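Local coordinates for UPF0255 protein frsA (Vibrio vulnificus, PDB 4I4C) that probably hydrolyses carboxylic esters, as a serine esterase of the FrsA family with an alpha/beta-hydrolase fold, at residues H193-S199 against D221-V227; E242-H248 against N276-L281; Q249-N253 against L284-I289; I289-L295 against V356-S362; G296-I302 against V368-D373. One frame throughout, in Å; residues are numbered along the deposited sequence.

How the interactions relate
All five contacts lie in the alpha/beta-hydrolase part of one chain. Interactions 1 and 4 are parallel strand pairs of one central mixed sheet. Their centres are 14 Å apart, with strand 266-271 between strands 193-199 and 291-295. Interactions 2 and 3 share helix 246-254, with centres 10 Å apart. Interaction 1 comes first along the chain; the segments of 2 and 3 alternate, as do those of 4 and 5. Interaction 5 continues from the C-terminal ends of the strands in interaction 4. Ser-199 with His-248, and Asn-276 with Pro-298, link sheet, helices and loops. Interactions 1 and 4 build the sheet, 2 and 3 pack helices and a turn on it, and 5 lies by the ligand sites.

Interaction 1 (H193-S199 against D221-V227); sequences HPVVIVS and DIAMLTV
Residues 193-199 form an extended strand, and 223-226 form a second strand beside it. The two run parallel, with axes 4.7 Å apart and crossing at -31°. The register pairs Val-195 with Ala-223, Val-196 with Met-224, Ile-197 with Leu-225 and Val-198 with Thr-226. Five backbone hydrogen bonds join them: Ala-223 N to Pro-194 O (2.8 Å), Val-196 N to Ala-223 O (2.9 Å), Leu-225 N to Val-196 O (2.9 Å), Val-198 N to Leu-225 O (2.9 Å) and Val-227 N to Val-198 O (3.1 Å). This is a beta-alpha-beta unit, closed through helix 210-217. Asp-221, at phi 57°, is the C-prime residue of the Schellman motif ending that helix. Val-195, Ile-197, Ala-223 and Leu-225 (chi1 t) share one face; Val-195 CG2 lies 3.9 Å from Ala-223 CB. Val-196, Val-198, Met-224 and Thr-226 share the other. There Val-198 (t) brings CG2 to 3.9 Å from Met-224 CG. Ser-199 OG, rotamer m, lies 2.8 Å from Val-227 O and also bonds His-248.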
# COMPACT_ATOMS: atom_id res chain seq x y z
N HIS A 193 20.02 15.08 -3.10
CA HIS A 193 18.67 15.59 -2.93
C HIS A 193 18.03 15.10 -1.64
O HIS A 193 18.28 13.97 -1.20
CB HIS A 193 17.77 15.16 -4.11
CG HIS A 193 18.13 15.84 -5.40
ND1 HIS A 193 18.03 17.20 -5.57
CD2 HIS A 193 18.58 15.34 -6.57
CE1 HIS A 193 18.42 17.52 -6.79
NE2 HIS A 193 18.75 16.41 -7.42
N PRO A 194 17.16 15.94 -1.05
CA PRO A 194 16.35 15.51 0.09
C PRO A 194 15.52 14.31 -0.33
O PRO A 194 15.22 14.16 -1.53
CB PRO A 194 15.46 16.73 0.38
CG PRO A 194 15.44 17.49 -0.90
CD PRO A 194 16.79 17.29 -1.52
N VAL A 195 15.17 13.46 0.62
CA VAL A 195 14.52 12.19 0.27
C VAL A 195 13.42 11.83 1.25
O VAL A 195 13.52 12.11 2.45
CB VAL A 195 15.57 11.02 0.19
CG1 VAL A 195 16.23 10.77 1.55
CG2 VAL A 195 14.94 9.74 -0.37
N VAL A 196 12.35 11.24 0.74
CA VAL A 196 11.34 10.68 1.62
C VAL A 196 11.24 9.17 1.42
O VAL A 196 11.16 8.70 0.30
CB VAL A 196 9.97 11.34 1.42
CG1 VAL A 196 10.01 12.78 1.89
CG2 VAL A 196 9.57 11.28 -0.03
N ILE A 197 11.28 8.43 2.52
CA ILE A 197 11.04 7.00 2.46
C ILE A 197 9.53 6.83 2.56
O ILE A 197 8.90 7.47 3.40
CB ILE A 197 11.72 6.27 3.62
CG1 ILE A 197 13.23 6.58 3.63
CG2 ILE A 197 11.47 4.76 3.49
CD1 ILE A 197 13.94 6.18 4.89
N VAL A 198 8.96 6.01 1.69
CA VAL A 198 7.51 5.91 1.58
C VAL A 198 7.06 4.46 1.61
O VAL A 198 7.59 3.64 0.87
CB VAL A 198 7.01 6.56 0.27
CG1 VAL A 198 5.50 6.51 0.19
CG2 VAL A 198 7.52 8.00 0.15
N SER A 199 6.08 4.14 2.46
CA SER A 199 5.46 2.81 2.45
C SER A 199 3.92 2.87 2.46
O SER A 199 3.34 3.62 3.24
CB SER A 199 5.96 1.98 3.62
OG SER A 199 7.32 1.63 3.44
N ASP A 221 12.26 18.54 -6.27
CA ASP A 221 13.49 17.75 -6.29
C ASP A 221 13.65 16.83 -5.08
O ASP A 221 14.76 16.44 -4.74
CB ASP A 221 14.71 18.66 -6.45
CG ASP A 221 14.77 19.31 -7.82
OD1 ASP A 221 14.64 18.60 -8.84
OD2 ASP A 221 14.93 20.55 -7.87
N ILE A 222 12.54 16.47 -4.44
CA ILE A 222 12.55 15.50 -3.36
C ILE A 222 12.53 14.07 -3.92
O ILE A 222 11.56 13.66 -4.58
CB ILE A 222 11.35 15.70 -2.41
CG1 ILE A 222 11.41 17.08 -1.76
CG2 ILE A 222 11.33 14.59 -1.33
CD1 ILE A 222 10.27 17.32 -0.82
N ALA A 223 13.59 13.33 -3.65
CA ALA A 223 13.66 11.94 -4.06
C ALA A 223 12.66 11.08 -3.30
O ALA A 223 12.38 11.32 -2.12
CB ALA A 223 15.07 11.39 -3.88
N MET A 224 12.13 10.06 -3.96
CA MET A 224 11.23 9.14 -3.30
C MET A 224 11.86 7.77 -3.23
O MET A 224 12.35 7.26 -4.23
CB MET A 224 9.88 9.07 -4.01
CG MET A 224 8.96 8.00 -3.44
SD MET A 224 7.30 8.00 -4.14
CE MET A 224 7.53 7.05 -5.63
N LEU A 225 11.84 7.17 -2.05
CA LEU A 225 12.43 5.85 -1.87
C LEU A 225 11.35 4.93 -1.35
O LEU A 225 10.98 5.00 -0.19
CB LEU A 225 13.59 5.93 -0.88
CG LEU A 225 14.35 4.64 -0.60
CD1 LEU A 225 14.95 4.11 -1.89
CD2 LEU A 225 15.45 4.90 0.42
N THR A 226 10.81 4.08 -2.23
CA THR A 226 9.72 3.20 -1.82
C THR A 226 10.22 1.92 -1.15
O THR A 226 11.28 1.39 -1.50
CB THR A 226 8.80 2.85 -3.00
OG1 THR A 226 9.56 2.22 -4.04
CG2 THR A 226 8.16 4.12 -3.56
N VAL A 227 9.45 1.44 -0.18
CA VAL A 227 9.79 0.24 0.55
C VAL A 227 8.50 -0.52 0.85
O VAL A 227 7.47 0.10 1.15
CB VAL A 227 10.48 0.56 1.91
CG1 VAL A 227 10.93 -0.72 2.59
CG2 VAL A 227 11.67 1.50 1.72

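Interaction 2 (E242-H248 against N276-L281); sequences EDYSRLH and NAMVRL
The guanidinium of Arg-280 makes the strongest polar contacts. Its NH2 lies 2.6 Å from Asp-243 OD1 in a salt bridge, though weak as a hydrogen bond. The same NH2 donates to Ser-245 OG at 3.0 Å. Arg-280 has chi1 near -133°, between wells, with chi2 and chi3 t. Arg-280 NE turns to Gln-346. A third bond runs from Asn-276 ND2 to Tyr-244 OH at 3.2 Å; ND2 also bonds Pro-298 O, and OH bonds Trp-341 O.

Residues 242-245 are an irregular lead into helix 246-254. This lead meets helix 273-284 of the alpha/beta-hydrolase fold, nearest at Ser-245 and Ala-277, CA to CA 4.7 Å. The CB of Ser-245 (chi1 p) points toward the helix and lies 3.6 Å from Ala-277 O. Tyr-244, also p, puts CD2 4.1 Å from Ala-277 CB, and Arg-280 CD lies over one face of its ring, 4.1 Å from Tyr-244 CE2.

His-248 (chi1 m, chi2 90°) receives the methyl of Met-278 (m, m) in a CH-pi contact, CE 3.3 Å from the ring centroid. His-248 CB meets Leu-281 CD2 at 3.8 Å. Met-278 and Leu-281 rest on Leu-268 of the central sheet. The nearest atoms of the Asn-276 side chain and bound hexanoic acid are about 7 Å apart.

A charged, partly exposed end thus passes into an apolar interior, where NE2 of His-248 is hydrogen-bonded to Ser-199 OG.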
# COMPACT_ATOMS: atom_id res chain seq x y z
N GLU A 242 6.47 -7.58 15.83
CA GLU A 242 6.07 -6.39 16.57
C GLU A 242 7.01 -5.22 16.26
O GLU A 242 6.61 -4.06 16.35
CB GLU A 242 6.00 -6.66 18.08
CG GLU A 242 5.03 -5.73 18.80
CD GLU A 242 4.74 -6.15 20.23
OE1 GLU A 242 4.76 -7.37 20.51
OE2 GLU A 242 4.48 -5.26 21.06
N ASP A 243 8.24 -5.54 15.88
CA ASP A 243 9.19 -4.54 15.38
C ASP A 243 9.03 -4.45 13.87
O ASP A 243 9.89 -4.91 13.11
CB ASP A 243 10.62 -4.94 15.74
CG ASP A 243 11.64 -3.95 15.25
OD1 ASP A 243 11.28 -2.76 15.06
OD2 ASP A 243 12.80 -4.35 15.03
N TYR A 244 7.93 -3.87 13.41
CA TYR A 244 7.60 -3.88 11.99
C TYR A 244 8.16 -2.66 11.26
O TYR A 244 7.90 -2.47 10.07
CB TYR A 244 6.09 -4.06 11.76
CG TYR A 244 5.18 -3.11 12.51
CD1 TYR A 244 4.32 -3.56 13.51
CD2 TYR A 244 5.15 -1.75 12.20
CE1 TYR A 244 3.48 -2.68 14.21
CE2 TYR A 244 4.31 -0.86 12.88
CZ TYR A 244 3.48 -1.33 13.89
OH TYR A 244 2.64 -0.44 14.55
N SER A 245 8.92 -1.83 11.97
CA SER A 245 9.59 -0.68 11.36
C SER A 245 11.02 -1.08 10.98
O SER A 245 11.76 -0.31 10.36
CB SER A 245 9.60 0.51 12.32
OG SER A 245 10.16 0.16 13.58
N ARG A 246 11.36 -2.31 11.37
CA ARG A 246 12.64 -2.99 11.16
C ARG A 246 13.35 -2.66 9.84
O ARG A 246 14.53 -2.29 9.84
CB ARG A 246 12.35 -4.50 11.15
CG ARG A 246 13.40 -5.39 11.75
CD ARG A 246 12.75 -6.67 12.29
NE ARG A 246 12.59 -7.73 11.29
CZ ARG A 246 11.44 -8.07 10.71
NH1 ARG A 246 10.32 -7.41 11.01
NH2 ARG A 246 11.40 -9.07 9.83
N LEU A 247 12.65 -2.84 8.73
CA LEU A 247 13.26 -2.73 7.42
C LEU A 247 13.52 -1.27 7.06
O LEU A 247 14.52 -0.93 6.44
CB LEU A 247 12.38 -3.41 6.36
CG LEU A 247 11.92 -4.86 6.58
CD1 LEU A 247 11.13 -5.39 5.37
CD2 LEU A 247 13.09 -5.78 6.87
N HIS A 248 12.61 -0.40 7.48
CA HIS A 248 12.78 1.03 7.26
C HIS A 248 13.98 1.62 8.00
O HIS A 248 14.65 2.54 7.51
CB HIS A 248 11.50 1.78 7.62
CG HIS A 248 10.33 1.37 6.78
ND1 HIS A 248 9.49 0.34 7.12
CD2 HIS A 248 9.88 1.84 5.59
CE1 HIS A 248 8.56 0.20 6.19
NE2 HIS A 248 8.78 1.10 5.25
N ASN A 276 1.85 3.35 10.48
CA ASN A 276 2.32 2.90 11.78
C ASN A 276 3.82 2.78 11.84
O ASN A 276 4.44 3.12 12.85
CB ASN A 276 1.77 1.54 12.12
CG ASN A 276 0.32 1.57 12.40
OD1 ASN A 276 -0.44 2.26 11.71
ND2 ASN A 276 -0.10 0.83 13.43
N ALA A 277 4.40 2.28 10.75
CA ALA A 277 5.83 2.02 10.70
C ALA A 277 6.63 3.31 10.71
O ALA A 277 7.71 3.37 11.30
CB ALA A 277 6.17 1.18 9.48
N MET A 278 6.10 4.33 10.04
CA MET A 278 6.78 5.62 9.97
C MET A 278 6.73 6.34 11.33
O MET A 278 7.69 7.01 11.71
CB MET A 278 6.16 6.50 8.88
CG MET A 278 6.22 5.89 7.47
SD MET A 278 7.88 5.27 7.14
CE MET A 278 7.57 3.51 7.20
N VAL A 279 5.62 6.19 12.05
CA VAL A 279 5.48 6.83 13.36
C VAL A 279 6.44 6.16 14.31
O VAL A 279 7.19 6.83 15.02
CB VAL A 279 4.08 6.66 13.96
CG1 VAL A 279 4.07 7.24 15.35
CG2 VAL A 279 3.03 7.32 13.11
N ARG A 280 6.40 4.85 14.33
CA ARG A 280 7.34 4.04 15.06
C ARG A 280 8.76 4.48 14.85
O ARG A 280 9.49 4.72 15.75
CB ARG A 280 7.21 2.62 14.63
CG ARG A 280 7.14 1.68 15.74
CD ARG A 280 7.42 0.33 15.32
NE ARG A 280 7.40 -0.53 16.48
CZ ARG A 280 8.45 -1.22 16.86
NH1 ARG A 280 8.43 -1.97 17.92
NH2 ARG A 280 9.52 -1.14 16.16
N LEU A 281 9.11 4.60 13.60
CA LEU A 281 10.45 5.05 13.22
C LEU A 281 10.75 6.49 13.67
O LEU A 281 11.91 6.84 13.93
CB LEU A 281 10.65 4.89 11.71
CG LEU A 281 12.00 5.31 11.15
CD1 LEU A 281 13.13 4.63 11.89
CD2 LEU A 281 12.07 4.99 9.66

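Interaction 3 (Q249-N253 against L284-I289); sequences QAVLN and LEQEKI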
# COMPACT_ATOMS: atom_id res chain seq x y z
N GLN A 249 14.25 1.09 9.19
CA GLN A 249 15.37 1.55 10.00
C GLN A 249 16.66 1.19 9.29
O GLN A 249 17.61 1.99 9.24
CB GLN A 249 15.33 0.90 11.37
CG GLN A 249 16.51 1.24 12.24
CD GLN A 249 16.12 1.40 13.68
OE1 GLN A 249 15.42 0.54 14.23
NE2 GLN A 249 16.54 2.50 14.29
N ALA A 250 16.69 -0.00 8.72
CA ALA A 250 17.85 -0.49 7.98
C ALA A 250 18.02 0.31 6.70
O ALA A 250 19.14 0.61 6.30
CB ALA A 250 17.73 -1.99 7.67
N VAL A 251 16.91 0.64 6.04
CA VAL A 251 16.98 1.45 4.84
C VAL A 251 17.45 2.86 5.21
O VAL A 251 18.24 3.48 4.48
CB VAL A 251 15.63 1.52 4.09
CG1 VAL A 251 15.69 2.55 2.99
CG2 VAL A 251 15.26 0.15 3.49
N LEU A 252 16.99 3.37 6.35
CA LEU A 252 17.44 4.67 6.85
C LEU A 252 18.95 4.66 7.12
O LEU A 252 19.68 5.55 6.67
CB LEU A 252 16.66 5.09 8.10
CG LEU A 252 17.07 6.37 8.85
CD1 LEU A 252 16.92 7.61 7.98
CD2 LEU A 252 16.24 6.52 10.13
N ASN A 253 19.41 3.64 7.84
CA ASN A 253 20.83 3.53 8.15
C ASN A 253 21.70 3.34 6.92
O ASN A 253 22.89 3.62 6.94
CB ASN A 253 21.07 2.39 9.15
CG ASN A 253 20.47 2.67 10.50
OD1 ASN A 253 20.21 3.82 10.86
ND2 ASN A 253 20.23 1.61 11.27
N LEU A 284 11.86 6.23 17.11
CA LEU A 284 13.12 5.50 17.24
C LEU A 284 14.34 6.32 16.78
O LEU A 284 15.41 6.26 17.39
CB LEU A 284 13.05 4.16 16.52
CG LEU A 284 12.11 3.11 17.12
CD1 LEU A 284 11.84 1.98 16.13
CD2 LEU A 284 12.68 2.55 18.39
N GLU A 285 14.17 7.08 15.71
CA GLU A 285 15.29 7.83 15.15
C GLU A 285 14.99 9.32 15.06
O GLU A 285 14.70 9.84 13.98
CB GLU A 285 15.65 7.27 13.78
CG GLU A 285 16.07 5.82 13.82
CD GLU A 285 17.55 5.64 14.09
OE1 GLU A 285 18.24 6.65 14.35
OE2 GLU A 285 18.03 4.49 14.01
N GLN A 286 15.08 10.02 16.18
CA GLN A 286 14.58 11.38 16.26
C GLN A 286 15.50 12.43 15.63
O GLN A 286 15.10 13.59 15.46
CB GLN A 286 14.23 11.74 17.71
CG GLN A 286 13.36 10.70 18.40
CD GLN A 286 12.54 11.29 19.54
OE1 GLN A 286 12.46 12.50 19.70
NE2 GLN A 286 11.93 10.42 20.34
N GLU A 287 16.73 12.04 15.29
CA GLU A 287 17.66 12.99 14.67
C GLU A 287 17.69 12.81 13.16
O GLU A 287 17.66 13.79 12.40
CB GLU A 287 19.08 12.82 15.24
CG GLU A 287 19.30 13.57 16.56
CD GLU A 287 19.04 15.06 16.42
OE1 GLU A 287 19.69 15.69 15.57
OE2 GLU A 287 18.17 15.59 17.15
N LYS A 288 17.74 11.55 12.75
CA LYS A 288 17.81 11.19 11.34
C LYS A 288 16.52 11.50 10.60
O LYS A 288 16.56 11.77 9.40
CB LYS A 288 18.16 9.71 11.18
CG LYS A 288 19.54 9.33 11.70
CD LYS A 288 19.72 7.83 11.70
CE LYS A 288 20.95 7.42 12.48
NZ LYS A 288 20.96 5.95 12.76
N ILE A 289 15.38 11.45 11.29
CA ILE A 289 14.10 11.76 10.66
C ILE A 289 13.74 13.23 10.89
O ILE A 289 13.62 13.67 12.03
CB ILE A 289 12.97 10.87 11.19
CG1 ILE A 289 13.23 9.40 10.83
CG2 ILE A 289 11.61 11.32 10.66
CD1 ILE A 289 13.65 9.21 9.38
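Leu-284, the last residue of helix 273-284, touches lightly: its CD1 is 4.3 Å from Gln-249 OE1. Glu-285 then leaves helical geometry, at phi -124° and psi 78°. Its CA-to-CB bond points toward helix 246-254, and Glu-285 OE2 accepts a short hydrogen bond from Gln-249 NE2 at 2.5 Å. Its CG lies 3.8 Å from Leu-252 CD2. Gln-286 and Glu-287 are out of reach of 249-253. Gln-286 OE1 accepts from the backbone N of Lys-355, and Glu-287 OE2 forms a salt bridge with Lys-355 NZ. Lys-288 comes back toward the helix. Its extended side chain carries NZ to 3.0 Å from Asn-253 OD1, a hydrogen bond. The same NZ forms a salt bridge with Glu-285 OE1 at 3.2 Å, weak as a hydrogen bond. One ammonium therefore ties the turn to itself and to the helix. Lys-288 CB is also 3.9 Å from Leu-252 CD2. Ile-289 closes the segment, with CD1 3.8 Å from Leu-252 CD2.

The contact has a polar outer side and an apolar inner one centred on Leu-252. It joins helix 246-254 to the turn between helix 273-284 and strand 291-295. Leu-252 and Ile-289 both rest on Val-266 of strand 266-271.

Interaction 4 (I289-L295 against V356-S362); sequences IKACVIL and VPILAMS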
# COMPACT_ATOMS: atom_id res chain seq x y z
N ILE A 289 15.38 11.45 11.29
CA ILE A 289 14.10 11.76 10.66
C ILE A 289 13.74 13.23 10.89
O ILE A 289 13.62 13.67 12.03
CB ILE A 289 12.97 10.87 11.19
CG1 ILE A 289 13.23 9.40 10.83
CG2 ILE A 289 11.61 11.32 10.66
CD1 ILE A 289 13.65 9.21 9.38
N LYS A 290 13.57 13.97 9.80
CA LYS A 290 13.29 15.40 9.88
C LYS A 290 11.80 15.73 9.79
O LYS A 290 11.36 16.78 10.24
CB LYS A 290 14.04 16.13 8.76
CG LYS A 290 15.57 16.04 8.89
CD LYS A 290 16.04 16.53 10.27
CE LYS A 290 17.56 16.65 10.37
NZ LYS A 290 18.27 15.37 9.97
N ALA A 291 11.03 14.82 9.20
CA ALA A 291 9.59 15.03 9.05
C ALA A 291 8.87 13.72 8.78
O ALA A 291 9.44 12.84 8.16
CB ALA A 291 9.32 16.00 7.90
N CYS A 292 7.63 13.61 9.25
CA CYS A 292 6.80 12.44 8.99
C CYS A 292 5.36 12.84 8.68
O CYS A 292 4.80 13.74 9.31
CB CYS A 292 6.86 11.45 10.18
SG CYS A 292 5.78 9.96 9.99
N VAL A 293 4.76 12.18 7.69
CA VAL A 293 3.37 12.42 7.35
C VAL A 293 2.70 11.07 7.13
O VAL A 293 3.25 10.20 6.44
CB VAL A 293 3.24 13.25 6.05
CG1 VAL A 293 1.78 13.55 5.75
CG2 VAL A 293 4.04 14.54 6.14
N ILE A 294 1.53 10.89 7.72
CA ILE A 294 0.79 9.65 7.59
C ILE A 294 -0.65 9.92 7.15
O ILE A 294 -1.22 10.94 7.48
CB ILE A 294 0.82 8.82 8.90
CG1 ILE A 294 0.16 9.59 10.05
CG2 ILE A 294 2.25 8.43 9.27
CD1 ILE A 294 -0.13 8.69 11.28
N LEU A 295 -1.22 9.00 6.37
CA LEU A 295 -2.61 9.14 5.97
C LEU A 295 -3.33 7.81 6.14
O LEU A 295 -2.87 6.79 5.64
CB LEU A 295 -2.71 9.63 4.51
CG LEU A 295 -4.11 9.77 3.90
CD1 LEU A 295 -5.07 10.59 4.76
CD2 LEU A 295 -4.03 10.37 2.49
N VAL A 356 10.59 14.95 16.00
CA VAL A 356 10.04 14.84 14.65
C VAL A 356 8.64 15.42 14.56
O VAL A 356 7.73 14.99 15.26
CB VAL A 356 9.98 13.37 14.17
CG1 VAL A 356 9.49 13.32 12.71
CG2 VAL A 356 11.34 12.70 14.33
N PRO A 357 8.46 16.44 13.71
CA PRO A 357 7.10 16.93 13.50
C PRO A 357 6.33 15.94 12.61
O PRO A 357 6.74 15.64 11.49
CB PRO A 357 7.33 18.28 12.82
CG PRO A 357 8.62 18.14 12.12
CD PRO A 357 9.45 17.13 12.87
N ILE A 358 5.25 15.40 13.15
CA ILE A 358 4.41 14.46 12.43
C ILE A 358 3.07 15.11 12.09
O ILE A 358 2.38 15.63 12.98
CB ILE A 358 4.12 13.20 13.27
CG1 ILE A 358 5.42 12.53 13.70
CG2 ILE A 358 3.21 12.23 12.50
CD1 ILE A 358 5.24 11.48 14.76
N LEU A 359 2.71 15.10 10.82
CA LEU A 359 1.38 15.48 10.39
C LEU A 359 0.59 14.20 10.18
O LEU A 359 1.00 13.35 9.40
CB LEU A 359 1.44 16.27 9.09
CG LEU A 359 0.11 16.48 8.36
CD1 LEU A 359 -0.79 17.39 9.17
CD2 LEU A 359 0.33 17.04 6.95
N ALA A 360 -0.53 14.07 10.88
CA ALA A 360 -1.28 12.84 10.91
C ALA A 360 -2.72 13.10 10.47
O ALA A 360 -3.48 13.79 11.15
CB ALA A 360 -1.24 12.22 12.30
N MET A 361 -3.08 12.55 9.31
CA MET A 361 -4.36 12.83 8.71
C MET A 361 -5.10 11.55 8.42
O MET A 361 -4.50 10.49 8.23
CB MET A 361 -4.17 13.59 7.40
CG MET A 361 -3.25 14.81 7.52
SD MET A 361 -2.84 15.58 5.94
CE MET A 361 -1.71 14.40 5.24
N SER A 362 -6.42 11.67 8.38
CA SER A 362 -7.26 10.65 7.79
C SER A 362 -8.53 11.34 7.34
O SER A 362 -8.81 12.46 7.77
CB SER A 362 -7.57 9.54 8.80
OG SER A 362 -8.52 9.99 9.76
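Two neighbouring parallel strands, 291-295 and 358-362, form part of the central sheet of the alpha/beta-hydrolase fold. Their axes are 4.7 Å apart and only 5° from parallel. Four backbone bonds alternate in direction. Cys-292 N donates to Pro-357 O (3.2 Å), Leu-359 N to Cys-292 O (2.9 Å), Ile-294 N to Leu-359 O (3.0 Å) and Met-361 N to Ile-294 O (3.1 Å). Pro-357 O also accepts from Trp-408 NE1. Val-293 and Leu-295 turn their backbones the other way, bonding strand 266-271. At the start of the second strand, Ile-358 N is met by Ser-381 OG. Lys-290 NZ is satisfied by His-264 O and Glu-287 O, and Ser-362 OG by Ser-369 O.

Cys-292, Ile-294, Ile-358 and Ala-360 share the face toward helices 273-284 and 371-379. Val-293, Leu-295, Leu-359 and Met-361 face helix 394-413. Leu-295 also lines the pocket holding the glycol ether. On the same face of the sheet as Leu-295, Val-293 CG1 meets Met-361 CE at 3.6 Å.

Interaction 5 (G296-I302 against V368-D373); sequences GAPIHDI and VSPYSD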
# COMPACT_ATOMS: atom_id res chain seq x y z
N GLY A 296 -4.46 7.83 6.84
CA GLY A 296 -5.28 6.63 7.00
C GLY A 296 -4.65 5.49 7.79
O GLY A 296 -4.98 4.32 7.58
N ALA A 297 -3.74 5.82 8.70
CA ALA A 297 -3.01 4.80 9.47
C ALA A 297 -3.84 4.21 10.62
O ALA A 297 -4.50 4.95 11.37
CB ALA A 297 -1.67 5.38 9.99
N PRO A 298 -3.81 2.87 10.77
CA PRO A 298 -4.47 2.19 11.90
C PRO A 298 -3.58 2.25 13.14
O PRO A 298 -2.96 1.24 13.50
CB PRO A 298 -4.59 0.74 11.42
CG PRO A 298 -3.44 0.57 10.48
CD PRO A 298 -3.24 1.91 9.80
N ILE A 299 -3.51 3.42 13.77
CA ILE A 299 -2.60 3.66 14.89
C ILE A 299 -2.90 2.80 16.11
O ILE A 299 -1.99 2.25 16.73
CB ILE A 299 -2.62 5.14 15.32
CG1 ILE A 299 -2.07 6.05 14.22
CG2 ILE A 299 -1.84 5.34 16.62
CD1 ILE A 299 -0.77 5.58 13.62
N HIS A 300 -4.17 2.69 16.46
CA HIS A 300 -4.54 2.02 17.69
C HIS A 300 -5.94 1.42 17.68
O HIS A 300 -6.10 0.23 17.98
CB HIS A 300 -4.44 2.98 18.88
CG HIS A 300 -5.14 2.48 20.11
ND1 HIS A 300 -4.65 1.45 20.89
CD2 HIS A 300 -6.30 2.88 20.70
CE1 HIS A 300 -5.47 1.23 21.90
NE2 HIS A 300 -6.48 2.09 21.81
N ASP A 301 -6.94 2.24 17.35
CA ASP A 301 -8.33 1.89 17.65
C ASP A 301 -8.78 0.53 17.10
O ASP A 301 -9.23 -0.32 17.86
CB ASP A 301 -9.30 2.99 17.20
CG ASP A 301 -10.69 2.79 17.76
OD1 ASP A 301 -10.92 3.16 18.93
OD2 ASP A 301 -11.55 2.26 17.04
N ILE A 302 -8.64 0.33 15.80
CA ILE A 302 -9.09 -0.92 15.18
C ILE A 302 -8.30 -2.13 15.72
O ILE A 302 -8.89 -3.18 15.99
CB ILE A 302 -9.06 -0.86 13.63
CG1 ILE A 302 -9.47 -2.20 13.03
CG2 ILE A 302 -7.70 -0.48 13.10
CD1 ILE A 302 -10.93 -2.52 13.20
N VAL A 368 -11.02 2.88 9.91
CA VAL A 368 -9.71 2.27 10.09
C VAL A 368 -8.76 3.25 10.75
O VAL A 368 -7.85 2.85 11.47
CB VAL A 368 -9.13 1.80 8.73
CG1 VAL A 368 -7.68 1.37 8.87
CG2 VAL A 368 -9.96 0.67 8.16
N SER A 369 -9.00 4.55 10.53
CA SER A 369 -8.13 5.59 11.08
C SER A 369 -8.91 6.75 11.70
O SER A 369 -9.06 7.80 11.09
CB SER A 369 -7.22 6.14 9.99
OG SER A 369 -6.27 7.02 10.54
N PRO A 370 -9.42 6.56 12.92
CA PRO A 370 -10.23 7.61 13.54
C PRO A 370 -9.40 8.86 13.86
O PRO A 370 -8.18 8.80 13.99
CB PRO A 370 -10.75 6.95 14.82
CG PRO A 370 -9.76 5.85 15.13
CD PRO A 370 -9.27 5.36 13.78
N TYR A 371 -10.08 9.99 13.99
CA TYR A 371 -9.42 11.24 14.35
C TYR A 371 -8.69 11.08 15.70
O TYR A 371 -7.57 11.58 15.88
CB TYR A 371 -10.45 12.38 14.36
CG TYR A 371 -9.90 13.74 14.71
CD1 TYR A 371 -8.82 14.28 14.02
CD2 TYR A 371 -10.47 14.51 15.72
CE1 TYR A 371 -8.32 15.53 14.33
CE2 TYR A 371 -9.98 15.77 16.04
CZ TYR A 371 -8.90 16.27 15.33
OH TYR A 371 -8.39 17.51 15.63
N SER A 372 -9.33 10.37 16.62
CA SER A 372 -8.72 10.03 17.91
C SER A 372 -7.34 9.35 17.81
O SER A 372 -6.44 9.63 18.60
CB SER A 372 -9.67 9.17 18.73
OG SER A 372 -10.17 8.07 17.99
N ASP A 373 -7.19 8.48 16.83
CA ASP A 373 -5.88 7.87 16.55
C ASP A 373 -4.84 8.94 16.20
O ASP A 373 -3.76 9.01 16.81
CB ASP A 373 -6.00 6.86 15.41
CG ASP A 373 -6.24 5.45 15.89
OD1 ASP A 373 -6.47 5.26 17.11
OD2 ASP A 373 -6.22 4.51 15.06
O HOH W 1 -7.25 2.52 14.15
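This contact borders the ligand pockets at the C-terminal ends of the sheet strands. Gly-296 lies near the bound glycol ether, probably a crystallisation component that marks a pocket, and Val-368 near hexanoic acid, each about 4 Å between nearest atoms. Here the loop after strand 291-295, with Pro-298 at the centre of an inverse gamma turn, meets the start of helix 371-379. Pro-370 holds the N-cap position of that helix.

The carboxylate of Asp-373, in its first turn, gathers backbone amides of the loop. His-300 N donates to Asp-373 OD2 at 3.1 Å. Asp-301 N donates to Asp-373 OD1 at 3.1 Å and, weakly, to OD2 at 3.3 Å. An acid of the helix is thus satisfied largely by main chain. Nearer the strand, Ser-369 OG donates to Ala-297 O at 2.8 Å. The CB of Ser-369 lies 3.4 Å from Gly-296 C, where the loop has positive phi.

Pro-298 CB and Val-368 CG1, 4.1 Å apart, make the apolar contact. Asp-301 CB packs on Pro-370 CG at 3.6 Å.

One bridging water accepts from Ile-302 N at 3.1 Å and donates to Val-368 O at 2.8 Å and to Asp-373 OD2 at 2.4 Å.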